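Local coordinates for protein NANS (YJHS), A 9-O-acetyl N-acetylneuraminic acid esterase (Escherichia coli O157:H7 EDL933, PDB 3PT5) that probably removes the 9-O-acetyl group from 9-O-acetyl-N-acetylneuraminate, acting as an SGNH-family esterase that lets the bacterium grow on this host sialic acid, at residues A[52-57]-A[70-76]; A[135-141]-A[153-158]; A[183-189]-A[231-237]. The contacts are given in a common frame with arbitrary orientation. Residue numbers count along the deposited sequence, not the author numbering.

Contact 1 (A[52-57]-A[70-76])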
loop_
_atom_site.group_PDB
_atom_site.type_symbol
_atom_site.label_atom_id
_atom_site.label_comp_id
_atom_site.label_asym_id
_atom_site.label_seq_id
_atom_site.Cartn_x
_atom_site.Cartn_y
_atom_site.Cartn_z
ATOM N N ILE A 52 16.143 1.930 -2.381
ATOM C CA ILE A 52 14.680 1.890 -2.237
ATOM C C ILE A 52 14.347 2.069 -0.765
ATOM O O ILE A 52 14.715 1.222 0.056
ATOM C CB ILE A 52 14.112 0.558 -2.725
ATOM C CG1 ILE A 52 14.422 0.381 -4.213
ATOM C CG2 ILE A 52 12.583 0.481 -2.462
ATOM C CD1 ILE A 52 13.948 -0.921 -4.789
ATOM N N LYS A 53 13.692 3.176 -0.471
ATOM C CA LYS A 53 13.499 3.683 0.901
ATOM C C LYS A 53 12.028 3.909 1.206
ATOM O O LYS A 53 11.171 3.817 0.311
ATOM C CB LYS A 53 14.275 4.995 1.087
ATOM C CG LYS A 53 15.733 4.911 0.776
ATOM C CD LYS A 53 16.485 4.074 1.803
ATOM C CE LYS A 53 17.989 4.142 1.513
ATOM N NZ LYS A 53 18.677 3.047 2.257
ATOM N N GLN A 54 11.740 4.130 2.484
ATOM C CA GLN A 54 10.398 4.509 2.908
ATOM C C GLN A 54 10.509 5.541 3.998
ATOM O O GLN A 54 11.569 5.697 4.595
ATOM C CB GLN A 54 9.594 3.286 3.386
ATOM C CG GLN A 54 10.154 2.638 4.704
ATOM C CD GLN A 54 9.373 1.434 5.142
ATOM O OE1 GLN A 54 8.137 1.490 5.225
ATOM N NE2 GLN A 54 10.079 0.320 5.440
ATOM N N LEU A 55 9.422 6.251 4.251
ATOM C CA LEU A 55 9.345 7.113 5.424
ATOM C C LEU A 55 8.942 6.301 6.637
ATOM O O LEU A 55 7.886 5.682 6.651
ATOM C CB LEU A 55 8.379 8.278 5.213
ATOM C CG LEU A 55 8.692 9.415 4.233
ATOM C CD1 LEU A 55 7.682 10.522 4.460
ATOM C CD2 LEU A 55 10.082 9.984 4.414
ATOM N N ALA A 56 9.793 6.321 7.665
ATOM C CA ALA A 56 9.550 5.528 8.885
ATOM C C ALA A 56 8.345 5.985 9.690
ATOM O O ALA A 56 7.905 7.116 9.600
ATOM C CB ALA A 56 10.782 5.549 9.795
ATOM N N ARG A 57 7.846 5.071 10.524
ATOM C CA ARG A 57 6.730 5.339 11.417
ATOM C C ARG A 57 7.002 4.737 12.787
ATOM O O ARG A 57 6.778 5.410 13.803
ATOM C CB ARG A 57 5.413 4.778 10.863
ATOM C CG ARG A 57 4.197 5.178 11.704
ATOM C CD ARG A 57 2.873 4.614 11.165
ATOM N NE ARG A 57 2.642 4.951 9.759
ATOM C CZ ARG A 57 2.018 6.050 9.355
ATOM N NH1 ARG A 57 1.836 6.291 8.059
ATOM N NH2 ARG A 57 1.539 6.904 10.251
ATOM N N PHE A 70 9.958 9.098 13.308
ATOM C CA PHE A 70 8.883 9.314 12.364
ATOM C C PHE A 70 9.412 10.121 11.192
ATOM O O PHE A 70 10.038 11.167 11.372
ATOM C CB PHE A 70 7.753 10.086 13.064
ATOM C CG PHE A 70 6.533 10.340 12.206
ATOM C CD1 PHE A 70 5.655 9.306 11.867
ATOM C CD2 PHE A 70 6.238 11.623 11.787
ATOM C CE1 PHE A 70 4.507 9.548 11.092
ATOM C CE2 PHE A 70 5.084 11.883 11.014
ATOM C CZ PHE A 70 4.228 10.840 10.664
ATOM N N ASN A 71 9.140 9.635 9.987
ATOM C CA ASN A 71 9.572 10.292 8.747
ATOM C C ASN A 71 11.075 10.207 8.430
ATOM O O ASN A 71 11.551 10.814 7.456
ATOM C CB ASN A 71 9.025 11.731 8.624
ATOM C CG ASN A 71 7.551 11.754 8.282
ATOM O OD1 ASN A 71 7.005 10.728 7.890
ATOM N ND2 ASN A 71 6.900 12.909 8.437
ATOM N N ASP A 72 11.815 9.419 9.200
ATOM C CA ASP A 72 13.182 9.118 8.831
ATOM C C ASP A 72 13.160 8.363 7.496
ATOM O O ASP A 72 12.263 7.553 7.237
ATOM C CB ASP A 72 13.860 8.252 9.884
ATOM C CG ASP A 72 14.415 9.046 11.041
ATOM O OD1 ASP A 72 14.193 10.281 11.110
ATOM O OD2 ASP A 72 15.094 8.399 11.876
ATOM N N ILE A 73 14.159 8.616 6.664
ATOM C CA ILE A 73 14.421 7.757 5.518
ATOM C C ILE A 73 15.061 6.445 5.998
ATOM O O ILE A 73 16.161 6.443 6.606
ATOM C CB ILE A 73 15.316 8.485 4.482
ATOM C CG1 ILE A 73 14.533 9.660 3.868
ATOM C CG2 ILE A 73 15.789 7.515 3.397
ATOM C CD1 ILE A 73 15.191 10.280 2.636
ATOM N N ILE A 74 14.389 5.330 5.723
ATOM C CA ILE A 74 14.881 4.011 6.105
ATOM C C ILE A 74 14.665 3.011 4.948
ATOM O O ILE A 74 13.938 3.297 4.000
ATOM C CB ILE A 74 14.218 3.503 7.427
ATOM C CG1 ILE A 74 12.719 3.281 7.218
ATOM C CG2 ILE A 74 14.494 4.481 8.566
ATOM C CD1 ILE A 74 12.037 2.428 8.324
ATOM N N PRO A 75 15.311 1.843 5.016
ATOM C CA PRO A 75 15.073 0.857 3.960
ATOM C C PRO A 75 13.609 0.433 3.852
ATOM O O PRO A 75 12.918 0.264 4.863
ATOM C CB PRO A 75 15.923 -0.334 4.371
ATOM C CG PRO A 75 17.032 0.264 5.252
ATOM C CD PRO A 75 16.317 1.384 5.996
ATOM N N LEU A 76 13.144 0.271 2.615
ATOM C CA LEU A 76 11.804 -0.297 2.414
ATOM C C LEU A 76 11.931 -1.802 2.399
ATOM O O LEU A 76 12.833 -2.340 1.770
ATOM C CB LEU A 76 11.194 0.191 1.110
ATOM C CG LEU A 76 9.901 -0.495 0.669
ATOM C CD1 LEU A 76 8.755 -0.253 1.616
ATOM C CD2 LEU A 76 9.560 0.010 -0.749
HETATM O O HOH W 1 14.605 -1.499 -0.014
#

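Contact 2 (A[135-141]-A[153-158])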
loop_
_atom_site.group_PDB
_atom_site.type_symbol
_atom_site.label_atom_id
_atom_site.label_comp_id
_atom_site.label_asym_id
_atom_site.label_seq_id
_atom_site.Cartn_x
_atom_site.Cartn_y
_atom_site.Cartn_z
ATOM N N ALA A 135 -12.104 2.948 6.527
ATOM C CA ALA A 135 -13.257 3.192 5.659
ATOM C C ALA A 135 -13.675 4.646 5.687
ATOM O O ALA A 135 -13.258 5.369 6.561
ATOM C CB ALA A 135 -14.435 2.329 6.099
ATOM N N PHE A 136 -14.533 5.023 4.746
ATOM C CA PHE A 136 -15.149 6.352 4.785
ATOM C C PHE A 136 -16.420 6.385 5.593
ATOM O O PHE A 136 -16.787 7.448 6.116
ATOM C CB PHE A 136 -15.449 6.850 3.374
ATOM C CG PHE A 136 -14.216 7.269 2.614
ATOM C CD1 PHE A 136 -13.674 8.556 2.756
ATOM C CD2 PHE A 136 -13.567 6.363 1.775
ATOM C CE1 PHE A 136 -12.530 8.927 2.046
ATOM C CE2 PHE A 136 -12.402 6.725 1.066
ATOM C CZ PHE A 136 -11.888 8.018 1.202
ATOM N N THR A 137 -17.095 5.239 5.681
ATOM C CA THR A 137 -18.434 5.194 6.294
ATOM C C THR A 137 -18.521 4.499 7.658
ATOM O O THR A 137 -19.620 4.336 8.223
ATOM C CB THR A 137 -19.507 4.657 5.291
ATOM O OG1 THR A 137 -19.315 3.251 5.024
ATOM C CG2 THR A 137 -19.466 5.432 3.978
ATOM N N ALA A 138 -17.368 4.065 8.177
ATOM C CA ALA A 138 -17.286 3.391 9.468
ATOM C C ALA A 138 -15.859 3.468 9.946
ATOM O O ALA A 138 -14.926 3.563 9.139
ATOM C CB ALA A 138 -17.707 1.948 9.337
ATOM N N GLY A 139 -15.679 3.436 11.263
ATOM C CA GLY A 139 -14.361 3.353 11.855
ATOM C C GLY A 139 -14.083 4.530 12.769
ATOM O O GLY A 139 -14.491 5.643 12.473
ATOM N N SER A 140 -13.402 4.265 13.878
ATOM C CA SER A 140 -12.982 5.309 14.818
ATOM C C SER A 140 -12.124 6.379 14.140
ATOM O O SER A 140 -11.321 6.065 13.276
ATOM C CB SER A 140 -12.219 4.665 15.988
ATOM O OG SER A 140 -11.228 3.773 15.509
ATOM N N GLU A 141 -12.295 7.641 14.522
ATOM C CA GLU A 141 -11.431 8.730 14.017
ATOM C C GLU A 141 -9.976 8.550 14.400
ATOM O O GLU A 141 -9.077 8.841 13.608
ATOM C CB GLU A 141 -11.839 10.103 14.584
ATOM C CG GLU A 141 -12.990 10.805 13.929
ATOM C CD GLU A 141 -12.657 11.430 12.588
ATOM O OE1 GLU A 141 -11.890 12.434 12.530
ATOM O OE2 GLU A 141 -13.218 10.937 11.585
ATOM N N ASP A 153 -5.425 3.616 16.321
ATOM C CA ASP A 153 -6.866 3.473 16.147
ATOM C C ASP A 153 -7.523 4.444 15.139
ATOM O O ASP A 153 -8.742 4.580 15.108
ATOM C CB ASP A 153 -7.583 3.524 17.508
ATOM C CG ASP A 153 -7.492 4.887 18.185
ATOM O OD1 ASP A 153 -6.447 5.566 18.073
ATOM O OD2 ASP A 153 -8.471 5.276 18.847
ATOM N N ALA A 154 -6.731 5.100 14.298
ATOM C CA ALA A 154 -7.304 5.945 13.253
ATOM C C ALA A 154 -7.758 5.032 12.098
ATOM O O ALA A 154 -6.930 4.431 11.418
ATOM C CB ALA A 154 -6.278 6.977 12.780
ATOM N N CYS A 155 -9.071 4.930 11.898
ATOM C CA CYS A 155 -9.643 3.978 10.935
ATOM C C CYS A 155 -10.636 4.636 10.021
ATOM O O CYS A 155 -11.308 3.974 9.266
ATOM C CB CYS A 155 -10.373 2.855 11.675
ATOM S SG CYS A 155 -9.339 1.848 12.723
ATOM N N ARG A 156 -10.749 5.956 10.099
ATOM C CA ARG A 156 -11.709 6.680 9.283
ATOM C C ARG A 156 -11.012 7.534 8.227
ATOM O O ARG A 156 -10.261 8.439 8.563
ATOM C CB ARG A 156 -12.640 7.533 10.169
ATOM C CG ARG A 156 -13.733 8.261 9.388
ATOM C CD ARG A 156 -14.808 7.293 8.964
ATOM N NE ARG A 156 -15.576 6.818 10.110
ATOM C CZ ARG A 156 -16.890 6.964 10.233
ATOM N NH1 ARG A 156 -17.602 7.504 9.247
ATOM N NH2 ARG A 156 -17.497 6.502 11.328
ATOM N N TRP A 157 -11.260 7.241 6.951
ATOM C CA TRP A 157 -10.817 8.114 5.874
ATOM C C TRP A 157 -11.856 9.215 5.691
ATOM O O TRP A 157 -13.017 9.059 6.076
ATOM C CB TRP A 157 -10.645 7.328 4.561
ATOM C CG TRP A 157 -9.444 6.421 4.565
ATOM C CD1 TRP A 157 -9.445 5.051 4.697
ATOM C CD2 TRP A 157 -8.077 6.805 4.439
ATOM N NE1 TRP A 157 -8.165 4.570 4.672
ATOM C CE2 TRP A 157 -7.299 5.627 4.524
ATOM C CE3 TRP A 157 -7.429 8.028 4.248
ATOM C CZ2 TRP A 157 -5.886 5.639 4.430
ATOM C CZ3 TRP A 157 -6.031 8.042 4.163
ATOM C CH2 TRP A 157 -5.278 6.846 4.252
ATOM N N GLY A 158 -11.428 10.336 5.113
ATOM C CA GLY A 158 -12.317 11.466 4.832
ATOM C C GLY A 158 -11.524 12.745 5.008
ATOM O O GLY A 158 -10.529 12.764 5.709
HETATM O O HOH W 2 -15.505 9.935 5.916
HETATM O O HOH W 3 -8.654 8.634 10.846
#

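Contact 3 (A[183-189]-A[231-237])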
loop_
_atom_site.group_PDB
_atom_site.type_symbol
_atom_site.label_atom_id
_atom_site.label_comp_id
_atom_site.label_asym_id
_atom_site.label_seq_id
_atom_site.Cartn_x
_atom_site.Cartn_y
_atom_site.Cartn_z
ATOM N N PHE A 183 7.336 13.651 -7.550
ATOM C CA PHE A 183 6.164 12.862 -7.105
ATOM C C PHE A 183 5.576 12.058 -8.264
ATOM O O PHE A 183 5.155 12.630 -9.276
ATOM C CB PHE A 183 5.097 13.794 -6.515
ATOM C CG PHE A 183 3.985 13.091 -5.756
ATOM C CD1 PHE A 183 4.248 12.162 -4.736
ATOM C CD2 PHE A 183 2.660 13.377 -6.070
ATOM C CE1 PHE A 183 3.205 11.549 -4.043
ATOM C CE2 PHE A 183 1.607 12.759 -5.386
ATOM C CZ PHE A 183 1.876 11.840 -4.385
ATOM N N LEU A 184 5.459 10.749 -8.079
ATOM C CA LEU A 184 4.943 9.886 -9.139
ATOM C C LEU A 184 3.438 9.666 -9.016
ATOM O O LEU A 184 2.802 9.190 -9.961
ATOM C CB LEU A 184 5.637 8.528 -9.127
ATOM C CG LEU A 184 7.109 8.407 -9.547
ATOM C CD1 LEU A 184 7.622 7.009 -9.216
ATOM C CD2 LEU A 184 7.295 8.739 -11.049
ATOM N N GLY A 185 2.888 9.935 -7.828
ATOM C CA GLY A 185 1.451 9.744 -7.607
ATOM C C GLY A 185 1.157 8.885 -6.397
ATOM O O GLY A 185 2.035 8.642 -5.577
ATOM N N VAL A 186 -0.124 8.507 -6.271
ATOM C CA VAL A 186 -0.630 7.740 -5.138
ATOM C C VAL A 186 -1.101 6.387 -5.651
ATOM O O VAL A 186 -1.851 6.318 -6.610
ATOM C CB VAL A 186 -1.825 8.462 -4.459
ATOM C CG1 VAL A 186 -2.429 7.635 -3.314
ATOM C CG2 VAL A 186 -1.421 9.865 -3.957
ATOM N N CYS A 187 -0.645 5.322 -5.010
ATOM C CA CYS A 187 -1.216 3.990 -5.192
ATOM C C CYS A 187 -2.216 3.802 -4.069
ATOM O O CYS A 187 -1.855 3.710 -2.910
ATOM C CB CYS A 187 -0.126 2.903 -5.126
ATOM S SG CYS A 187 1.053 3.079 -6.485
ATOM N N TRP A 188 -3.480 3.730 -4.451
ATOM C CA TRP A 188 -4.614 3.686 -3.522
ATOM C C TRP A 188 -5.333 2.359 -3.698
ATOM O O TRP A 188 -5.747 2.065 -4.802
ATOM C CB TRP A 188 -5.569 4.806 -3.926
ATOM C CG TRP A 188 -6.830 4.867 -3.153
ATOM C CD1 TRP A 188 -8.063 4.473 -3.587
ATOM C CD2 TRP A 188 -7.007 5.335 -1.796
ATOM N NE1 TRP A 188 -9.005 4.684 -2.594
ATOM C CE2 TRP A 188 -8.380 5.188 -1.484
ATOM C CE3 TRP A 188 -6.137 5.833 -0.808
ATOM C CZ2 TRP A 188 -8.914 5.552 -0.238
ATOM C CZ3 TRP A 188 -6.669 6.187 0.441
ATOM C CH2 TRP A 188 -8.046 6.055 0.703
ATOM N N MET A 189 -5.522 1.580 -2.616
ATOM C CA MET A 189 -6.391 0.407 -2.689
ATOM C C MET A 189 -7.250 0.448 -1.474
ATOM O O MET A 189 -6.772 0.214 -0.374
ATOM C CB MET A 189 -5.618 -0.925 -2.722
ATOM C CG MET A 189 -4.884 -1.077 -4.024
ATOM S SD MET A 189 -3.834 -2.496 -4.172
ATOM C CE MET A 189 -5.033 -3.819 -4.250
ATOM N N ALA A 231 -1.908 15.169 -9.518
ATOM C CA ALA A 231 -1.051 13.987 -9.483
ATOM C C ALA A 231 -1.944 12.748 -9.585
ATOM O O ALA A 231 -3.003 12.707 -8.960
ATOM C CB ALA A 231 -0.218 13.969 -8.216
ATOM N N PRO A 232 -1.540 11.746 -10.397
ATOM C CA PRO A 232 -2.347 10.552 -10.560
ATOM C C PRO A 232 -2.562 9.732 -9.278
ATOM O O PRO A 232 -1.647 9.552 -8.457
ATOM C CB PRO A 232 -1.553 9.708 -11.567
ATOM C CG PRO A 232 -0.157 10.156 -11.437
ATOM C CD PRO A 232 -0.233 11.622 -11.068
ATOM N N TRP A 233 -3.780 9.252 -9.156
ATOM C CA TRP A 233 -4.163 8.227 -8.193
ATOM C C TRP A 233 -4.379 6.947 -8.985
ATOM O O TRP A 233 -5.288 6.854 -9.794
ATOM C CB TRP A 233 -5.437 8.598 -7.434
ATOM C CG TRP A 233 -5.171 9.622 -6.392
ATOM C CD1 TRP A 233 -4.572 10.825 -6.590
ATOM C CD2 TRP A 233 -5.505 9.556 -4.994
ATOM N NE1 TRP A 233 -4.498 11.525 -5.406
ATOM C CE2 TRP A 233 -5.066 10.767 -4.406
ATOM C CE3 TRP A 233 -6.122 8.591 -4.184
ATOM C CZ2 TRP A 233 -5.214 11.037 -3.028
ATOM C CZ3 TRP A 233 -6.286 8.864 -2.814
ATOM C CH2 TRP A 233 -5.837 10.076 -2.257
ATOM N N PHE A 234 -3.532 5.966 -8.717
ATOM C CA PHE A 234 -3.647 4.636 -9.288
ATOM C C PHE A 234 -4.449 3.791 -8.325
ATOM O O PHE A 234 -3.991 3.447 -7.229
ATOM C CB PHE A 234 -2.267 4.048 -9.526
ATOM C CG PHE A 234 -1.434 4.884 -10.430
ATOM C CD1 PHE A 234 -1.584 4.794 -11.821
ATOM C CD2 PHE A 234 -0.546 5.805 -9.894
ATOM C CE1 PHE A 234 -0.795 5.594 -12.674
ATOM C CE2 PHE A 234 0.236 6.609 -10.727
ATOM C CZ PHE A 234 0.096 6.516 -12.119
ATOM N N CYS A 235 -5.694 3.560 -8.701
ATOM C CA CYS A 235 -6.643 2.957 -7.765
ATOM C C CYS A 235 -6.787 1.482 -8.115
ATOM O O CYS A 235 -7.229 1.125 -9.215
ATOM C CB CYS A 235 -7.986 3.679 -7.851
ATOM S SG CYS A 235 -7.864 5.395 -7.424
ATOM N N GLY A 236 -6.397 0.613 -7.195
ATOM C CA GLY A 236 -6.395 -0.812 -7.464
ATOM C C GLY A 236 -7.706 -1.499 -7.141
ATOM O O GLY A 236 -8.480 -1.069 -6.281
ATOM N N ASP A 237 -7.916 -2.610 -7.824
ATOM C CA ASP A 237 -9.082 -3.459 -7.617
ATOM C C ASP A 237 -8.989 -4.237 -6.282
ATOM O O ASP A 237 -8.051 -4.047 -5.472
ATOM C CB ASP A 237 -9.165 -4.418 -8.820
ATOM C CG ASP A 237 -10.596 -4.886 -9.147
ATOM O OD1 ASP A 237 -11.545 -4.574 -8.392
ATOM O OD2 ASP A 237 -10.755 -5.578 -10.188
#

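Contact 1 (A[52-57]-A[70-76])
The side chain of Q54 folds across the strand pair. Its p, t rotamer brings the amide back over the partner strand, so that NE2 donates to P75 O at 2.9 Å (N-H...O angle 169°), while OE1 accepts from the backbone of H81. I74, its hydrogen-bonded antiparallel partner, takes the same p, t rotamer on the same face, and Q54 CG meets I74 CG1 at 3.6 Å. Further along, A56 CB touches I74 CD1 at 3.7 Å. L55 and I73, both m, t, lie on the other face and barely meet (L55 CD2 to I73 CG1, 4.5 Å). Strand 73-75 is outermost and runs antiparallel to 52-55, itself parallel to 122-130 in the central sheet; the short axes run at 128°, well off strict antiparallelism. Q54 N to I74 O (2.8 Å) and I74 N to Q54 O (3.1 Å) pair the strands; beyond them A56 N donates to D72 O and N71 N to A56 O, both at 2.8 Å. R57, t at chi1 and chi2, sends its guanidinium to a salt bridge with D166 of helix 162-176, and NH2 passes the edge of the F70 ring, 4.1 Å from CE1. At the far end I52 CG2 packs on L76 CD2 at 3.5 Å.

Contact 2 (A[135-141]-A[153-158])
R156 supplies the main side-chain anchor: NE donates to G139 O at 2.9 Å (166°), NH1 to F136 O at 3.2 Å, and NH2 adds a weak bond to G139 O at 3.3 Å. The guanidinium thereby ties down the turn of segment 135-141, with the carbonyl carbons of T137 and A138 over one of its faces. The two segments are loops flanking the small hairpin of strands 144-145 and 149-150, an excursion between sheet strand 122-130 and helix 162-176. Their backbones meet in a single bridge, A135 with R156, made by A135 N to C155 O (3.0 Å) and W157 N to A135 O (2.8 Å). Nearer the hairpin, C155 N donates to S140 O at 2.9 Å and S140 OG to D153 O at 2.6 Å. G139 has phi/psi of 121/142, and a CB there would fall 2.6 Å from C155 O, so the close approach depends on glycine. Packing lies at the other end, where W157 CB sits 3.6 Å from the F136 ring centroid, 14° off its normal, a CH-pi contact. H203 meets the F136 ring edge-to-face. One water joins these two residues through their carbonyls, donating to F136 O at 2.8 Å and W157 O at 2.6 Å.

Contact 3 (A[183-189]-A[231-237])
V186, W188 and W233 form the apolar centre on one face of the sheet. V186 CB stands 3.9 Å from the centroid of the W233 five-membered ring and 9° off its normal, a CH-pi contact, while W188 CE3 approaches W233 CZ3 at 3.6 Å with the ring planes oblique. C235 SG lies 4.0 Å from W188 CD1, an oblique sulfur-aromatic contact. Helix 203-218 covers this face through F207 and F214; C187 and F234, on the reverse face, pack against helix 315-335. The sheet is therefore sandwiched between helices, as in the alpha/beta/alpha fold of SGNH hydrolases. Parallel pairing, with strand axes 4.6 Å apart at 19°, rests on four backbone bonds: V186 N to P232 O (2.9 Å), F234 N to V186 O (2.7 Å), W188 N to F234 O (2.8 Å) and G236 N to W188 O (2.9 Å). A CB on G185 would fall 2.5 Å from P232 O, and one on G236 2.7 Å from M189 CG. At the C-terminal end D237 turns away to Y250 and K243, and W188 NE1 bonds to Y257. With no salt bridge or side-chain hydrogen bond between the segments, cohesion comes from main-chain bonds and apolar packing.

Contacts 1 and 3 pair strands of the same central sheet, about 19 Å apart between centres, yet differ in depth and direction. Contact 3 is parallel and interior, 13 of its 14 touching residues being buried; contact 1 is antiparallel, partly buried and at the sheet's edge, where a glutamine side chain and a water supplement the backbone bonds. Contact 2, in loops with a single bridge, is also partly buried and relies more on side-chain bonds to carbonyls. It reaches the core nonetheless: W157 CD2 lies 3.8 Å from W188 CH2, their rings edge-to-face, and F136 CE2 is 3.9 Å from W188 CZ2, so W188 joins contacts 2 and 3. Contact 1 touches neither.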